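Local coordinates for ABC transporter, substrate-binding protein (Clostridium perfringens, PDB 4EDP) that probably acts as the extracellular substrate-binding component of an ABC transporter, capturing a solute for delivery to the membrane permease, at residues I255-F264 / V323-D331. Residues are numbered along the deposited sequence; the frame is centred on the assembly and turned at random.
Sequences IPESGTYLNF and VVDNAKVID. With ACT (acetate ion), chain G.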
loop_
_atom_site.group_PDB
_atom_site.type_symbol
_atom_site.label_atom_id
_atom_site.label_comp_id
_atom_site.label_asym_id
_atom_site.label_seq_id
_atom_site.Cartn_x
_atom_site.Cartn_y
_atom_site.Cartn_z
ATOM N N ILE A 255 16.371 -2.918 -4.507
ATOM C CA ILE A 255 15.266 -2.484 -5.364
ATOM C C ILE A 255 15.677 -2.844 -6.785
ATOM O O ILE A 255 16.652 -2.299 -7.299
ATOM C CB ILE A 255 15.012 -0.969 -5.270
ATOM C CG1 ILE A 255 14.714 -0.555 -3.826
ATOM C CG2 ILE A 255 13.863 -0.530 -6.224
ATOM C CD1 ILE A 255 13.532 -1.253 -3.198
ATOM N N PRO A 256 14.966 -3.786 -7.426
ATOM C CA PRO A 256 15.376 -4.126 -8.776
ATOM C C PRO A 256 15.341 -2.934 -9.727
ATOM O O PRO A 256 14.524 -2.043 -9.576
ATOM C CB PRO A 256 14.351 -5.189 -9.194
ATOM C CG PRO A 256 14.007 -5.879 -7.914
ATOM C CD PRO A 256 13.956 -4.727 -6.914
ATOM N N GLU A 257 16.223 -2.950 -10.710
ATOM C CA GLU A 257 16.272 -1.894 -11.711
ATOM C C GLU A 257 14.986 -1.788 -12.520
ATOM O O GLU A 257 14.642 -0.719 -13.041
ATOM C CB GLU A 257 17.459 -2.122 -12.652
ATOM C CG GLU A 257 18.783 -1.789 -12.006
ATOM C CD GLU A 257 19.908 -1.607 -13.008
ATOM O OE1 GLU A 257 19.730 -2.011 -14.183
ATOM O OE2 GLU A 257 20.967 -1.047 -12.623
ATOM N N SER A 258 14.258 -2.890 -12.608
ATOM C CA SER A 258 13.022 -2.929 -13.385
ATOM C C SER A 258 11.921 -2.129 -12.696
ATOM O O SER A 258 10.941 -1.725 -13.335
ATOM C CB SER A 258 12.600 -4.381 -13.635
ATOM O OG SER A 258 12.246 -5.022 -12.428
ATOM N N GLY A 259 12.060 -1.926 -11.384
ATOM C CA GLY A 259 11.119 -1.129 -10.627
ATOM C C GLY A 259 10.437 -1.887 -9.507
ATOM O O GLY A 259 10.177 -3.080 -9.634
ATOM N N THR A 260 10.229 -1.196 -8.397
ATOM C CA THR A 260 9.471 -1.713 -7.269
ATOM C C THR A 260 7.976 -1.566 -7.593
ATOM O O THR A 260 7.599 -1.094 -8.684
ATOM C CB THR A 260 9.734 -0.894 -5.967
ATOM O OG1 THR A 260 9.069 -1.521 -4.852
ATOM C CG2 THR A 260 9.217 0.493 -6.104
ATOM N N TYR A 261 7.136 -2.075 -6.690
ATOM C CA TYR A 261 5.686 -1.968 -6.786
ATOM C C TYR A 261 5.186 -1.128 -5.623
ATOM O O TYR A 261 5.620 -1.298 -4.480
ATOM C CB TYR A 261 5.008 -3.345 -6.732
ATOM C CG TYR A 261 5.150 -4.117 -8.016
ATOM C CD1 TYR A 261 6.328 -4.778 -8.324
ATOM C CD2 TYR A 261 4.095 -4.194 -8.917
ATOM C CE1 TYR A 261 6.465 -5.477 -9.513
ATOM C CE2 TYR A 261 4.221 -4.894 -10.113
ATOM C CZ TYR A 261 5.398 -5.534 -10.397
ATOM O OH TYR A 261 5.549 -6.231 -11.564
ATOM N N LEU A 262 4.306 -0.180 -5.931
ATOM C CA LEU A 262 3.726 0.665 -4.916
ATOM C C LEU A 262 2.327 0.216 -4.553
ATOM O O LEU A 262 1.660 -0.482 -5.328
ATOM C CB LEU A 262 3.576 2.099 -5.440
ATOM C CG LEU A 262 4.815 2.769 -6.021
ATOM C CD1 LEU A 262 4.480 4.191 -6.510
ATOM C CD2 LEU A 262 5.938 2.753 -5.007
ATOM N N ASN A 263 1.907 0.587 -3.350
ATOM C CA ASN A 263 0.511 0.430 -2.935
ATOM C C ASN A 263 0.138 1.778 -2.291
ATOM O O ASN A 263 1.017 2.501 -1.807
ATOM C CB ASN A 263 0.231 -0.778 -2.055
ATOM C CG ASN A 263 0.928 -0.730 -0.737
ATOM O OD1 ASN A 263 0.436 -0.124 0.227
ATOM N ND2 ASN A 263 2.048 -1.444 -0.646
ATOM N N PHE A 264 -1.142 2.118 -2.347
ATOM C CA PHE A 264 -1.641 3.395 -1.829
ATOM C C PHE A 264 -2.790 3.228 -0.849
ATOM O O PHE A 264 -3.494 2.221 -0.882
ATOM C CB PHE A 264 -2.243 4.212 -2.998
ATOM C CG PHE A 264 -1.291 4.449 -4.162
ATOM C CD1 PHE A 264 -0.236 5.328 -4.042
ATOM C CD2 PHE A 264 -1.477 3.816 -5.367
ATOM C CE1 PHE A 264 0.647 5.552 -5.091
ATOM C CE2 PHE A 264 -0.597 4.044 -6.421
ATOM C CZ PHE A 264 0.471 4.899 -6.273
ATOM N N VAL A 323 13.162 6.133 -6.282
ATOM C CA VAL A 323 12.519 4.827 -6.270
ATOM C C VAL A 323 11.082 4.918 -6.774
ATOM O O VAL A 323 10.615 4.029 -7.486
ATOM C CB VAL A 323 12.503 4.204 -4.858
ATOM C CG1 VAL A 323 11.591 5.011 -3.920
ATOM C CG2 VAL A 323 12.028 2.761 -4.917
ATOM N N VAL A 324 10.387 5.995 -6.407
ATOM C CA VAL A 324 8.993 6.184 -6.796
ATOM C C VAL A 324 8.856 6.387 -8.304
ATOM O O VAL A 324 7.959 5.822 -8.907
ATOM C CB VAL A 324 8.338 7.388 -6.063
ATOM C CG1 VAL A 324 6.920 7.633 -6.597
ATOM C CG2 VAL A 324 8.325 7.135 -4.548
ATOM N N ASP A 325 9.756 7.169 -8.889
ATOM C CA ASP A 325 9.733 7.505 -10.332
ATOM C C ASP A 325 9.772 6.271 -11.251
ATOM O O ASP A 325 9.194 6.278 -12.356
ATOM C CB ASP A 325 10.939 8.384 -10.716
ATOM C CG ASP A 325 11.155 9.600 -9.788
ATOM O OD1 ASP A 325 10.300 9.902 -8.925
ATOM O OD2 ASP A 325 12.224 10.248 -9.921
ATOM N N ASN A 326 10.461 5.222 -10.800
ATOM C CA ASN A 326 10.631 4.024 -11.607
ATOM C C ASN A 326 9.680 2.874 -11.210
ATOM O O ASN A 326 9.754 1.766 -11.763
ATOM C CB ASN A 326 12.067 3.539 -11.441
ATOM C CG ASN A 326 12.468 2.562 -12.518
ATOM O OD1 ASN A 326 12.182 2.780 -13.692
ATOM N ND2 ASN A 326 13.168 1.503 -12.138
ATOM N N ALA A 327 8.796 3.141 -10.247
ATOM C CA ALA A 327 7.900 2.113 -9.728
ATOM C C ALA A 327 6.728 1.787 -10.618
ATOM O O ALA A 327 6.353 2.562 -11.495
ATOM C CB ALA A 327 7.356 2.518 -8.334
ATOM N N LYS A 328 6.164 0.620 -10.345
ATOM C CA LYS A 328 5.000 0.099 -11.023
ATOM C C LYS A 328 3.793 0.186 -10.102
ATOM O O LYS A 328 3.927 0.094 -8.874
ATOM C CB LYS A 328 5.266 -1.332 -11.445
ATOM C CG LYS A 328 6.324 -1.396 -12.539
ATOM C CD LYS A 328 6.712 -2.772 -12.973
ATOM C CE LYS A 328 7.851 -2.597 -13.998
ATOM N NZ LYS A 328 8.579 -3.789 -14.378
ATOM N N VAL A 329 2.618 0.439 -10.681
ATOM C CA VAL A 329 1.382 0.489 -9.895
ATOM C C VAL A 329 0.442 -0.629 -10.353
ATOM O O VAL A 329 0.509 -1.086 -11.494
ATOM C CB VAL A 329 0.662 1.847 -9.977
ATOM C CG1 VAL A 329 1.579 2.984 -9.407
ATOM C CG2 VAL A 329 0.246 2.144 -11.388
ATOM N N ILE A 330 -0.438 -1.046 -9.463
ATOM C CA ILE A 330 -1.381 -2.126 -9.756
ATOM C C ILE A 330 -2.777 -1.596 -10.061
ATOM O O ILE A 330 -3.233 -0.654 -9.431
ATOM C CB ILE A 330 -1.425 -3.116 -8.592
ATOM C CG1 ILE A 330 -0.063 -3.834 -8.492
ATOM C CG2 ILE A 330 -2.528 -4.153 -8.779
ATOM C CD1 ILE A 330 0.018 -4.795 -7.356
ATOM N N ASP A 331 -3.439 -2.186 -11.058
ATOM C CA ASP A 331 -4.807 -1.803 -11.396
ATOM C C ASP A 331 -5.745 -2.662 -10.564
ATOM O O ASP A 331 -6.004 -3.827 -10.908
ATOM C CB ASP A 331 -5.064 -2.038 -12.887
ATOM C CG ASP A 331 -6.501 -1.747 -13.303
ATOM O OD1 ASP A 331 -7.368 -1.496 -12.435
ATOM O OD2 ASP A 331 -6.774 -1.795 -14.526
HETATM C C ACT G . -2.049 -4.240 -13.779
HETATM O O ACT G . -2.161 -4.250 -12.559
HETATM O OXT ACT G . -2.138 -3.112 -14.324
HETATM C CH3 ACT G . -1.765 -5.504 -14.534
HETATM O O HOH W 1 13.923 0.713 -9.642
HETATM O O HOH W 2 13.631 0.385 -15.570
HETATM O O HOH W 3 9.707 -4.490 -11.935
HETATM O O HOH W 4 10.482 0.905 -14.254
HETATM O O HOH W 5 11.397 1.489 -8.399
HETATM O O HOH W 6 -0.312 0.249 -7.071
#
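Ala327 sets its methyl against both Leu262 and Thr260 in the tightest part of this contact. Its CB lies 3.4 Å from Leu262 CG, closer than carbon atoms usually pack, and 3.5 Å from Thr260 CG2. The threonine hydroxyl, placed anti to the backbone N (chi1 -174°), is hydrogen-bonded to the carbonyl O of Ile141 in strand 135-145, and a water bridges Thr260 N and Val323 O. Just beyond, a single beta bridge joins Tyr261 to Lys328: Lys328 N donates to Thr260 O (2.8 Å) and Leu262 N to Lys328 O (3.0 Å), both nearly straight. The Lys328 side chain then runs extended past the tyrosine, its CB over one ring face at 4.2 Å from the centroid in a CH-pi contact, with Ile330 CG1 at the ring edge. Lys328 NZ and Tyr261 OH converge on the carboxylate of Glu187, in helix 178-189, the first by a salt bridge and the second by a hydrogen bond.

Toward the type I turn of Pro256-Gly259 the packing gives way to water. Asn326 ND2 reaches Glu257 O at 2.8 Å, the oxygen lying in the amide plane although the donor stands well above the carbonyl plane, and a water links the same ND2 to Pro256 O. Another water joins Ser258 OG, Gly259 O and Lys328 NZ, whose direct bond to Ser258 O is weak. This structural packing thus ties the mixed sheet of a periplasmic-binding-protein-type fold, at strand 262-269, to the linker before helix 332-350: a compact apolar cluster and two backbone bonds close one side, whereas polar groups at the turn are satisfied partly by water.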